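Local coordinates for ESX-5 secretion-associated protein EspG5 (Mycobacterium marinum, PDB 6VJ5) that acts as a cytoplasmic chaperone for its cognate PE/PPE proteins, keeping their dimers from aggregating and supporting their secretion, at residues P237-K245 against V278-T288; G250-A258 against A266-T274. All coordinates share one frame; numbering follows the deposited sequence.

Contact 1 of 2, residues P237-K245 against V278-T288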
ATOM      1  N   PRO C 237      19.599  15.710  -3.172  1.00 62.09           N
ATOM      2  CA  PRO C 237      19.299  16.494  -4.371  1.00 57.81           C
ATOM      3  C   PRO C 237      20.345  17.577  -4.603  1.00 51.92           C
ATOM      4  O   PRO C 237      21.137  17.917  -3.721  1.00 55.06           O
ATOM      5  CB  PRO C 237      17.941  17.123  -4.033  1.00 55.92           C
ATOM      6  CG  PRO C 237      18.086  17.424  -2.562  1.00 62.01           C
ATOM      7  CD  PRO C 237      18.927  16.276  -1.982  1.00 67.94           C
ATOM      8  N   SER C 238      20.323  18.128  -5.814  1.00 55.20           N
ATOM      9  CA  SER C 238      21.138  19.301  -6.105  1.00 54.71           C
ATOM     10  C   SER C 238      20.632  20.483  -5.287  1.00 51.58           C
ATOM     11  O   SER C 238      19.424  20.727  -5.211  1.00 56.99           O
ATOM     12  CB  SER C 238      21.103  19.635  -7.594  1.00 50.59           C
ATOM     13  OG  SER C 238      19.774  19.776  -8.054  1.00 57.59           O
ATOM     14  N   ALA C 239      21.558  21.212  -4.662  1.00 51.32           N
ATOM     15  CA  ALA C 239      21.169  22.362  -3.857  1.00 54.07           C
ATOM     16  C   ALA C 239      20.499  23.437  -4.699  1.00 56.52           C
ATOM     17  O   ALA C 239      19.770  24.274  -4.156  1.00 58.35           O
ATOM     18  CB  ALA C 239      22.390  22.942  -3.141  1.00 51.69           C
ATOM     19  N   SER C 240      20.712  23.414  -6.012  1.00 58.27           N
ATOM     20  CA  SER C 240      20.206  24.426  -6.923  1.00 52.64           C
ATOM     21  C   SER C 240      19.257  23.799  -7.934  1.00 59.37           C
ATOM     22  O   SER C 240      19.411  22.636  -8.317  1.00 56.17           O
ATOM     23  CB  SER C 240      21.358  25.116  -7.665  1.00 60.61           C
ATOM     24  OG  SER C 240      20.877  25.862  -8.766  1.00 61.12           O
ATOM     25  N   VAL C 241      18.274  24.586  -8.364  1.00 46.10           N
ATOM     26  CA  VAL C 241      17.344  24.198  -9.415  1.00 45.36           C
ATOM     27  C   VAL C 241      17.423  25.233 -10.527  1.00 50.94           C
ATOM     28  O   VAL C 241      17.540  26.434 -10.260  1.00 50.24           O
ATOM     29  CB  VAL C 241      15.898  24.082  -8.892  1.00 43.37           C
ATOM     30  CG1 VAL C 241      14.960  23.607 -10.005  1.00 43.11           C
ATOM     31  CG2 VAL C 241      15.832  23.145  -7.696  1.00 54.83           C
ATOM     32  N   LEU C 242      17.359  24.768 -11.771  1.00 44.85           N
ATOM     33  CA  LEU C 242      17.280  25.639 -12.934  1.00 43.74           C
ATOM     34  C   LEU C 242      15.822  25.765 -13.348  1.00 49.20           C
ATOM     35  O   LEU C 242      15.190  24.765 -13.703  1.00 49.79           O
ATOM     36  CB  LEU C 242      18.108  25.109 -14.105  1.00 56.08           C
ATOM     37  CG  LEU C 242      17.903  25.853 -15.430  1.00 53.45           C
ATOM     38  CD1 LEU C 242      18.360  27.301 -15.320  1.00 52.22           C
ATOM     39  CD2 LEU C 242      18.633  25.139 -16.567  1.00 49.82           C
ATOM     40  N   SER C 243      15.300  26.986 -13.329  1.00 52.42           N
ATOM     41  CA  SER C 243      13.948  27.271 -13.792  1.00 44.91           C
ATOM     42  C   SER C 243      14.020  28.144 -15.040  1.00 49.68           C
ATOM     43  O   SER C 243      14.604  29.233 -15.008  1.00 51.33           O
ATOM     44  CB  SER C 243      13.131  27.962 -12.701  1.00 51.54           C
ATOM     45  OG  SER C 243      11.855  28.323 -13.192  1.00 57.01           O
ATOM     46  N   LEU C 244      13.421  27.667 -16.128  1.00 49.69           N
ATOM     47  CA  LEU C 244      13.224  28.452 -17.335  1.00 44.81           C
ATOM     48  C   LEU C 244      11.752  28.819 -17.447  1.00 55.20           C
ATOM     49  O   LEU C 244      10.878  27.984 -17.192  1.00 53.47           O
ATOM     50  CB  LEU C 244      13.647  27.679 -18.582  1.00 45.27           C
ATOM     51  CG  LEU C 244      15.040  27.055 -18.575  1.00 50.41           C
ATOM     52  CD1 LEU C 244      15.322  26.482 -19.961  1.00 51.98           C
ATOM     53  CD2 LEU C 244      16.095  28.055 -18.185  1.00 58.48           C
ATOM     54  N   LYS C 245      11.481  30.066 -17.839  1.00 57.04           N
ATOM     55  CA  LYS C 245      10.115  30.554 -17.969  1.00 54.61           C
ATOM     56  C   LYS C 245       9.974  31.408 -19.219  1.00 63.14           C
ATOM     57  O   LYS C 245      10.859  32.210 -19.533  1.00 55.09           O
ATOM     58  CB  LYS C 245       9.699  31.383 -16.749  1.00 59.39           C
ATOM     59  CG  LYS C 245       9.790  30.645 -15.425  1.00 60.40           C
ATOM     60  CD  LYS C 245       9.485  31.579 -14.261  1.00 66.24           C
ATOM     61  CE  LYS C 245       9.679  30.886 -12.924  1.00 63.03           C
ATOM     62  NZ  LYS C 245       8.729  29.755 -12.739  1.00 65.10           N
ATOM     63  N   VAL C 278      21.913  28.786 -20.420  1.00 68.41           N
ATOM     64  CA  VAL C 278      21.169  27.579 -20.077  1.00 64.43           C
ATOM     65  C   VAL C 278      22.130  26.416 -19.863  1.00 69.44           C
ATOM     66  O   VAL C 278      21.909  25.557 -19.002  1.00 75.26           O
ATOM     67  CB  VAL C 278      20.128  27.262 -21.166  1.00 70.51           C
ATOM     68  CG1 VAL C 278      19.457  25.926 -20.883  1.00 66.21           C
ATOM     69  CG2 VAL C 278      19.093  28.372 -21.240  1.00 65.78           C
ATOM     70  N   GLN C 279      23.210  26.370 -20.647  1.00 72.25           N
ATOM     71  CA  GLN C 279      24.258  25.383 -20.406  1.00 76.89           C
ATOM     72  C   GLN C 279      24.955  25.645 -19.076  1.00 72.38           C
ATOM     73  O   GLN C 279      25.277  24.703 -18.342  1.00 71.27           O
ATOM     74  CB  GLN C 279      25.262  25.397 -21.563  1.00 80.18           C
ATOM     75  CG  GLN C 279      26.487  24.503 -21.385  1.00 83.03           C
ATOM     76  CD  GLN C 279      27.620  25.190 -20.635  1.00 91.57           C
ATOM     77  OE1 GLN C 279      28.158  24.645 -19.672  1.00 82.30           O
ATOM     78  NE2 GLN C 279      27.988  26.389 -21.078  1.00 90.74           N
ATOM     79  N   VAL C 280      25.182  26.916 -18.740  1.00 67.41           N
ATOM     80  CA  VAL C 280      25.801  27.235 -17.458  1.00 71.79           C
ATOM     81  C   VAL C 280      24.889  26.831 -16.310  1.00 69.02           C
ATOM     82  O   VAL C 280      25.356  26.378 -15.257  1.00 63.89           O
ATOM     83  CB  VAL C 280      26.151  28.732 -17.391  1.00 76.29           C
ATOM     84  CG1 VAL C 280      26.632  29.108 -15.993  1.00 61.02           C
ATOM     85  CG2 VAL C 280      27.200  29.086 -18.434  1.00 76.81           C
ATOM     86  N   GLY C 281      23.577  26.986 -16.490  1.00 69.84           N
ATOM     87  CA  GLY C 281      22.655  26.658 -15.416  1.00 64.62           C
ATOM     88  C   GLY C 281      22.575  25.168 -15.157  1.00 58.03           C
ATOM     89  O   GLY C 281      22.528  24.733 -14.002  1.00 55.07           O
ATOM     90  N   VAL C 282      22.556  24.366 -16.223  1.00 59.85           N
ATOM     91  CA  VAL C 282      22.558  22.915 -16.064  1.00 56.85           C
ATOM     92  C   VAL C 282      23.821  22.471 -15.337  1.00 64.75           C
ATOM     93  O   VAL C 282      23.773  21.681 -14.387  1.00 62.10           O
ATOM     94  CB  VAL C 282      22.423  22.225 -17.434  1.00 65.50           C
ATOM     95  CG1 VAL C 282      22.690  20.730 -17.304  1.00 64.05           C
ATOM     96  CG2 VAL C 282      21.046  22.501 -18.026  1.00 54.39           C
ATOM     97  N   LYS C 283      24.974  22.976 -15.780  1.00 64.23           N
ATOM     98  CA  LYS C 283      26.227  22.640 -15.116  1.00 67.97           C
ATOM     99  C   LYS C 283      26.186  23.022 -13.642  1.00 66.74           C
ATOM    100  O   LYS C 283      26.685  22.282 -12.787  1.00 66.69           O
ATOM    101  CB  LYS C 283      27.390  23.342 -15.811  1.00 69.29           C
ATOM    102  CG  LYS C 283      28.755  22.964 -15.261  1.00 78.25           C
ATOM    103  CD  LYS C 283      29.854  23.841 -15.841  1.00 90.06           C
ATOM    104  CE  LYS C 283      31.217  23.427 -15.308  1.00 86.71           C
ATOM    105  NZ  LYS C 283      31.602  22.074 -15.801  1.00 96.10           N
ATOM    106  N   THR C 284      25.597  24.180 -13.328  1.00 62.84           N
ATOM    107  CA  THR C 284      25.558  24.641 -11.944  1.00 66.05           C
ATOM    108  C   THR C 284      24.677  23.752 -11.083  1.00 64.34           C
ATOM    109  O   THR C 284      24.944  23.591  -9.885  1.00 56.31           O
ATOM    110  CB  THR C 284      25.060  26.085 -11.890  1.00 63.45           C
ATOM    111  OG1 THR C 284      25.960  26.930 -12.619  1.00 63.33           O
ATOM    112  CG2 THR C 284      24.969  26.564 -10.455  1.00 59.84           C
ATOM    113  N   VAL C 285      23.625  23.186 -11.669  1.00 62.82           N
ATOM    114  CA  VAL C 285      22.822  22.195 -10.963  1.00 65.14           C
ATOM    115  C   VAL C 285      23.672  20.975 -10.640  1.00 66.89           C
ATOM    116  O   VAL C 285      23.718  20.509  -9.495  1.00 68.61           O
ATOM    117  CB  VAL C 285      21.593  21.818 -11.809  1.00 66.49           C
ATOM    118  CG1 VAL C 285      20.915  20.586 -11.237  1.00 55.31           C
ATOM    119  CG2 VAL C 285      20.626  22.991 -11.893  1.00 65.30           C
ATOM    120  N   LEU C 286      24.370  20.448 -11.649  1.00 66.62           N
ATOM    121  CA  LEU C 286      25.123  19.213 -11.467  1.00 58.39           C
ATOM    122  C   LEU C 286      26.313  19.406 -10.539  1.00 59.20           C
ATOM    123  O   LEU C 286      26.710  18.466  -9.841  1.00 67.01           O
ATOM    124  CB  LEU C 286      25.592  18.688 -12.823  1.00 60.92           C
ATOM    125  CG  LEU C 286      24.472  18.318 -13.796  1.00 66.91           C
ATOM    126  CD1 LEU C 286      25.020  17.935 -15.160  1.00 74.71           C
ATOM    127  CD2 LEU C 286      23.623  17.186 -13.220  1.00 67.47           C
ATOM    128  N   ASP C 287      26.895  20.602 -10.511  1.00 64.03           N
ATOM    129  CA  ASP C 287      28.043  20.839  -9.646  1.00 66.61           C
ATOM    130  C   ASP C 287      27.645  21.125  -8.206  1.00 57.49           C
ATOM    131  O   ASP C 287      28.529  21.232  -7.349  1.00 64.54           O
ATOM    132  CB  ASP C 287      28.888  21.991 -10.198  1.00 73.75           C
ATOM    133  CG  ASP C 287      29.549  21.640 -11.521  1.00 79.73           C
ATOM    134  OD1 ASP C 287      29.710  20.434 -11.798  1.00 80.63           O
ATOM    135  OD2 ASP C 287      29.909  22.564 -12.280  1.00 87.44           O
ATOM    136  N   THR C 288      26.346  21.240  -7.918  1.00 68.85           N
ATOM    137  CA  THR C 288      25.858  21.388  -6.553  1.00 69.32           C
ATOM    138  C   THR C 288      25.358  20.070  -5.970  1.00 63.02           C
ATOM    139  O   THR C 288      24.785  20.064  -4.876  1.00 62.22           O
ATOM    140  CB  THR C 288      24.743  22.433  -6.484  1.00 65.42           C
ATOM    141  OG1 THR C 288      23.694  22.092  -7.400  1.00 61.90           O
ATOM    142  CG2 THR C 288      25.284  23.816  -6.810  1.00 57.69           C
TER
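With CG anti to the backbone N (chi1 171°), Leu242 lays its isobutyl group on helix 278-286, while Val285, whose CG1 is likewise anti to its N (chi1 168°), turns CG2 back toward the strand. The two meet with Leu242 CB 4.0 Å from Val285 CG2. Farther out, Leu242 CD2 reaches past the backbone of Gly281 to Val282 CG2, 3.9 Å away, the two side chains crossing at a slant. Glycine suits position 281 because a beta carbon there would run into Leu242 CD1. Leu244 continues the apolar seam, its CD1 4.3 Å from Val278 CG1. This is a helix packed on one face of an antiparallel sheet: the axes of strand 242-245 and helix 278-286 approach to 9.0 Å and run roughly antiparallel, at 151°, and the alternate strand residues Leu242 and Leu244 face the helix. Val282 also touches Ile150, so helix 147-159 continues the apolar layer. Toward the helix C-terminus the contact turns polar. Ser238 CB sits 3.3 Å from Val285 O, a carbonyl that takes bonds from both Thr288 N and Thr288 OG1 on the same face of its plane. Ser238 OG bonds to Ser240 O at 2.9 Å and to Ala227 N of strand 221-231, and Ser240 OG is taken up by Gln256 O. One weak bond, Ala239 N to Thr288 O at 3.4 Å, ties the two backbones.

Contact 2 of 2, residues G250-A258 against A266-T274; sequences GRIALYQQA and AWLAICPAT
Ala266 CB meets Gln256 OE1 at 3.5 Å, just before the second strand begins; the NE2 of that glutamine is hydrogen-bonded to a polar side chain on the chain of another protein. Trp267 contributes mainly its carbonyl, which accepts Gln257 N in a long bond of 3.3 Å. At Leu268, CG stands anti to the backbone N (chi1 -173°), which carries CD1 back over the peptide of Tyr255, 3.6 Å from its C. Ala269 is small enough to lie against an aromatic ring: its CB is over one face of Tyr255, offset toward the rim, 3.8 Å from the centroid and 19° off the normal, a CH-pi contact. Its N and O also bond to Tyr255 O and N, closing one hydrogen-bonded pair of this antiparallel beta hairpin. Ile270 shares the other face of the sheet with Leu254, the two lying side by side with Ile270 CG1 3.7 Å from Leu254 CD2; Met179 of helix 176-188 also touches Ile270. Cys271 forms the next hydrogen-bonded pair, with Ala253, and places SG obliquely to the Tyr255 ring, 4.0 Å from Tyr255 OH. Pro272, lacking an N-H, fits the non-hydrogen-bonded position opposite Ile252. Ala273, centre of an inverse gamma turn, gives its N to Arg251 O, and its CB rests 3.4 Å from Arg251 CG, while the guanidinium group goes on to Asp246 and Glu159.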
ATOM      1  N   GLY C 250      10.141  37.359 -23.367  1.00 55.60           N
ATOM      2  CA  GLY C 250      11.149  36.369 -23.696  1.00 59.01           C
ATOM      3  C   GLY C 250      11.333  35.349 -22.585  1.00 63.83           C
ATOM      4  O   GLY C 250      10.656  35.364 -21.556  1.00 49.66           O
ATOM      5  N   ARG C 251      12.295  34.459 -22.833  1.00 62.95           N
ATOM      6  CA  ARG C 251      12.564  33.330 -21.956  1.00 59.07           C
ATOM      7  C   ARG C 251      13.659  33.678 -20.960  1.00 52.01           C
ATOM      8  O   ARG C 251      14.747  34.118 -21.349  1.00 50.44           O
ATOM      9  CB  ARG C 251      12.976  32.110 -22.779  1.00 54.48           C
ATOM     10  CG  ARG C 251      13.268  30.867 -21.952  1.00 53.65           C
ATOM     11  CD  ARG C 251      13.520  29.681 -22.860  1.00 49.69           C
ATOM     12  NE  ARG C 251      12.322  29.316 -23.609  1.00 53.33           N
ATOM     13  CZ  ARG C 251      12.335  28.684 -24.777  1.00 60.06           C
ATOM     14  NH1 ARG C 251      13.495  28.353 -25.336  1.00 53.76           N
ATOM     15  NH2 ARG C 251      11.191  28.386 -25.384  1.00 55.36           N
ATOM     16  N   ILE C 252      13.371  33.458 -19.680  1.00 56.32           N
ATOM     17  CA  ILE C 252      14.278  33.790 -18.587  1.00 49.80           C
ATOM     18  C   ILE C 252      14.739  32.506 -17.913  1.00 53.31           C
ATOM     19  O   ILE C 252      14.016  31.503 -17.870  1.00 51.68           O
ATOM     20  CB  ILE C 252      13.597  34.724 -17.564  1.00 59.17           C
ATOM     21  CG1 ILE C 252      12.990  35.934 -18.277  1.00 64.36           C
ATOM     22  CG2 ILE C 252      14.584  35.158 -16.496  1.00 68.40           C
ATOM     23  CD1 ILE C 252      12.273  36.906 -17.356  1.00 77.44           C
ATOM     24  N   ALA C 253      15.956  32.549 -17.374  1.00 52.74           N
ATOM     25  CA  ALA C 253      16.551  31.428 -16.660  1.00 44.79           C
ATOM     26  C   ALA C 253      16.888  31.861 -15.243  1.00 49.75           C
ATOM     27  O   ALA C 253      17.520  32.902 -15.045  1.00 51.38           O
ATOM     28  CB  ALA C 253      17.815  30.928 -17.365  1.00 51.78           C
ATOM     29  N   LEU C 254      16.482  31.053 -14.267  1.00 53.52           N
ATOM     30  CA  LEU C 254      16.744  31.314 -12.860  1.00 51.24           C
ATOM     31  C   LEU C 254      17.411  30.097 -12.244  1.00 48.01           C
ATOM     32  O   LEU C 254      16.995  28.961 -12.489  1.00 45.86           O
ATOM     33  CB  LEU C 254      15.451  31.626 -12.104  1.00 51.48           C
ATOM     34  CG  LEU C 254      14.588  32.742 -12.686  1.00 53.22           C
ATOM     35  CD1 LEU C 254      13.134  32.540 -12.304  1.00 60.12           C
ATOM     36  CD2 LEU C 254      15.087  34.088 -12.190  1.00 58.61           C
ATOM     37  N   TYR C 255      18.436  30.335 -11.433  1.00 44.36           N
ATOM     38  CA  TYR C 255      19.094  29.226 -10.760  1.00 49.71           C
ATOM     39  C   TYR C 255      20.007  29.758  -9.670  1.00 48.21           C
ATOM     40  O   TYR C 255      20.510  30.881  -9.757  1.00 46.73           O
ATOM     41  CB  TYR C 255      19.899  28.380 -11.749  1.00 44.62           C
ATOM     42  CG  TYR C 255      21.019  29.142 -12.422  1.00 55.82           C
ATOM     43  CD1 TYR C 255      22.269  29.240 -11.828  1.00 52.50           C
ATOM     44  CD2 TYR C 255      20.826  29.765 -13.650  1.00 53.71           C
ATOM     45  CE1 TYR C 255      23.294  29.930 -12.436  1.00 59.35           C
ATOM     46  CE2 TYR C 255      21.851  30.460 -14.266  1.00 59.43           C
ATOM     47  CZ  TYR C 255      23.082  30.538 -13.652  1.00 59.98           C
ATOM     48  OH  TYR C 255      24.108  31.228 -14.253  1.00 75.80           O
ATOM     49  N   GLN C 256      20.205  28.941  -8.640  1.00 53.74           N
ATOM     50  CA  GLN C 256      21.191  29.239  -7.616  1.00 57.14           C
ATOM     51  C   GLN C 256      22.585  28.898  -8.127  1.00 64.29           C
ATOM     52  O   GLN C 256      22.761  28.023  -8.979  1.00 63.61           O
ATOM     53  CB  GLN C 256      20.904  28.449  -6.340  1.00 60.25           C
ATOM     54  CG  GLN C 256      19.834  29.057  -5.460  1.00 58.89           C
ATOM     55  CD  GLN C 256      19.392  28.118  -4.356  1.00 50.95           C
ATOM     56  OE1 GLN C 256      19.950  28.116  -3.258  1.00 53.59           O
ATOM     57  NE2 GLN C 256      18.385  27.310  -4.645  1.00 52.06           N
ATOM     58  N   GLN C 257      23.579  29.597  -7.598  1.00 63.68           N
ATOM     59  CA  GLN C 257      24.973  29.304  -7.888  1.00 74.22           C
ATOM     60  C   GLN C 257      25.596  28.562  -6.714  1.00 67.96           C
ATOM     61  O   GLN C 257      25.155  28.694  -5.571  1.00 66.01           O
ATOM     62  CB  GLN C 257      25.742  30.590  -8.179  1.00 72.81           C
ATOM     63  CG  GLN C 257      25.387  31.188  -9.523  1.00 69.24           C
ATOM     64  CD  GLN C 257      26.171  32.436  -9.825  1.00 78.53           C
ATOM     65  OE1 GLN C 257      26.672  33.100  -8.917  1.00 93.50           O
ATOM     66  NE2 GLN C 257      26.291  32.763 -11.107  1.00 91.65           N
ATOM     67  N   ALA C 258      26.621  27.766  -7.016  1.00 75.74           N
ATOM     68  CA  ALA C 258      27.272  26.946  -6.002  1.00 70.36           C
ATOM     69  C   ALA C 258      27.711  27.793  -4.814  1.00 78.76           C
ATOM     70  O   ALA C 258      28.330  28.847  -4.978  1.00 72.95           O
ATOM     71  CB  ALA C 258      28.475  26.225  -6.613  1.00 71.97           C
ATOM     72  N   ALA C 266      22.443  32.191   0.226  1.00 64.14           N
ATOM     73  CA  ALA C 266      22.663  31.786  -1.154  1.00 58.85           C
ATOM     74  C   ALA C 266      22.308  32.907  -2.125  1.00 60.14           C
ATOM     75  O   ALA C 266      21.654  33.889  -1.770  1.00 54.12           O
ATOM     76  CB  ALA C 266      21.840  30.533  -1.479  1.00 70.35           C
ATOM     77  N   TRP C 267      22.732  32.729  -3.377  1.00 55.68           N
ATOM     78  CA  TRP C 267      22.541  33.713  -4.437  1.00 53.77           C
ATOM     79  C   TRP C 267      21.735  33.105  -5.576  1.00 50.62           C
ATOM     80  O   TRP C 267      22.022  31.986  -6.014  1.00 43.94           O
ATOM     81  CB  TRP C 267      23.891  34.216  -4.968  1.00 61.16           C
ATOM     82  CG  TRP C 267      24.669  34.987  -3.953  1.00 63.99           C
ATOM     83  CD1 TRP C 267      25.485  34.478  -2.988  1.00 61.63           C
ATOM     84  CD2 TRP C 267      24.694  36.409  -3.793  1.00 70.04           C
ATOM     85  NE1 TRP C 267      26.016  35.495  -2.233  1.00 73.63           N
ATOM     86  CE2 TRP C 267      25.547  36.691  -2.708  1.00 75.69           C
ATOM     87  CE3 TRP C 267      24.080  37.472  -4.460  1.00 69.24           C
ATOM     88  CZ2 TRP C 267      25.802  37.989  -2.275  1.00 73.47           C
ATOM     89  CZ3 TRP C 267      24.332  38.763  -4.027  1.00 57.21           C
ATOM     90  CH2 TRP C 267      25.186  39.009  -2.947  1.00 67.43           C
ATOM     91  N   LEU C 268      20.735  33.845  -6.053  1.00 44.49           N
ATOM     92  CA  LEU C 268      19.945  33.455  -7.213  1.00 52.50           C
ATOM     93  C   LEU C 268      20.427  34.243  -8.424  1.00 56.06           C
ATOM     94  O   LEU C 268      20.522  35.473  -8.374  1.00 56.76           O
ATOM     95  CB  LEU C 268      18.454  33.704  -6.980  1.00 46.67           C
ATOM     96  CG  LEU C 268      17.515  33.179  -8.072  1.00 53.81           C
ATOM     97  CD1 LEU C 268      17.437  31.652  -8.052  1.00 50.67           C
ATOM     98  CD2 LEU C 268      16.124  33.792  -7.946  1.00 57.25           C
ATOM     99  N   ALA C 269      20.745  33.529  -9.497  1.00 54.25           N
ATOM    100  CA  ALA C 269      21.144  34.142 -10.753  1.00 48.07           C
ATOM    101  C   ALA C 269      19.909  34.356 -11.616  1.00 57.02           C
ATOM    102  O   ALA C 269      19.120  33.429 -11.820  1.00 60.88           O
ATOM    103  CB  ALA C 269      22.153  33.260 -11.488  1.00 59.61           C
ATOM    104  N   ILE C 270      19.734  35.583 -12.094  1.00 61.04           N
ATOM    105  CA  ILE C 270      18.652  35.940 -13.003  1.00 51.28           C
ATOM    106  C   ILE C 270      19.301  36.295 -14.330  1.00 51.82           C
ATOM    107  O   ILE C 270      20.066  37.263 -14.411  1.00 54.49           O
ATOM    108  CB  ILE C 270      17.806  37.103 -12.464  1.00 54.17           C
ATOM    109  CG1 ILE C 270      17.302  36.768 -11.060  1.00 53.36           C
ATOM    110  CG2 ILE C 270      16.634  37.374 -13.400  1.00 43.34           C
ATOM    111  CD1 ILE C 270      16.679  37.943 -10.341  1.00 61.11           C
ATOM    112  N   CYS C 271      19.011  35.510 -15.362  1.00 52.47           N
ATOM    113  CA  CYS C 271      19.757  35.548 -16.608  1.00 52.24           C
ATOM    114  C   CYS C 271      18.812  35.440 -17.791  1.00 58.36           C
ATOM    115  O   CYS C 271      17.707  34.903 -17.661  1.00 54.33           O
ATOM    116  CB  CYS C 271      20.774  34.397 -16.670  1.00 50.27           C
ATOM    117  SG  CYS C 271      22.081  34.484 -15.422  1.00 81.53           S
ATOM    118  N   PRO C 272      19.208  35.967 -18.949  1.00 59.72           N
ATOM    119  CA  PRO C 272      18.478  35.649 -20.180  1.00 58.60           C
ATOM    120  C   PRO C 272      18.809  34.234 -20.617  1.00 55.41           C
ATOM    121  O   PRO C 272      19.961  33.800 -20.548  1.00 54.76           O
ATOM    122  CB  PRO C 272      18.989  36.690 -21.180  1.00 57.63           C
ATOM    123  CG  PRO C 272      20.380  36.996 -20.710  1.00 59.58           C
ATOM    124  CD  PRO C 272      20.362  36.855 -19.196  1.00 59.12           C
ATOM    125  N   ALA C 273      17.787  33.508 -21.060  1.00 66.00           N
ATOM    126  CA  ALA C 273      17.950  32.094 -21.373  1.00 64.02           C
ATOM    127  C   ALA C 273      18.724  31.867 -22.665  1.00 57.08           C
ATOM    128  O   ALA C 273      18.219  31.221 -23.590  1.00 62.55           O
ATOM    129  CB  ALA C 273      16.579  31.418 -21.462  1.00 60.22           C
ATOM    130  N   THR C 274      19.953  32.373 -22.736  1.00 67.36           N
ATOM    131  CA  THR C 274      20.788  32.104 -23.895  1.00 71.71           C
ATOM    132  C   THR C 274      21.220  30.640 -23.895  1.00 78.10           C
ATOM    133  O   THR C 274      21.396  30.040 -22.830  1.00 75.72           O
ATOM    134  CB  THR C 274      22.032  32.989 -23.900  1.00 65.36           C
ATOM    135  OG1 THR C 274      22.855  32.673 -22.767  1.00 82.87           O
ATOM    136  CG2 THR C 274      21.649  34.457 -23.858  1.00 69.74           C
TER

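Contacts 1 and 2 lie side by side, their centres about 9 Å apart, in elements that follow one another in the sequence: strand 234-247, strand 250-256, strand 267-272, then helix 275-286. The hairpin of contact 2 comes, in sequence, between the two partners of contact 1, and the helix returns across the sheet to the first strand. Strands 234-247 and 250-256 are neighbours in the large antiparallel sheet, joined by probable hydrogen bonds from Leu254 N to Ser243 O and from Ile252 N to Lys245 O. Leu242 packs on Tyr255 on the helix side, whereas on the other side Leu254 and Val241 meet the chain of another protein, consistent with a chaperone's binding surface.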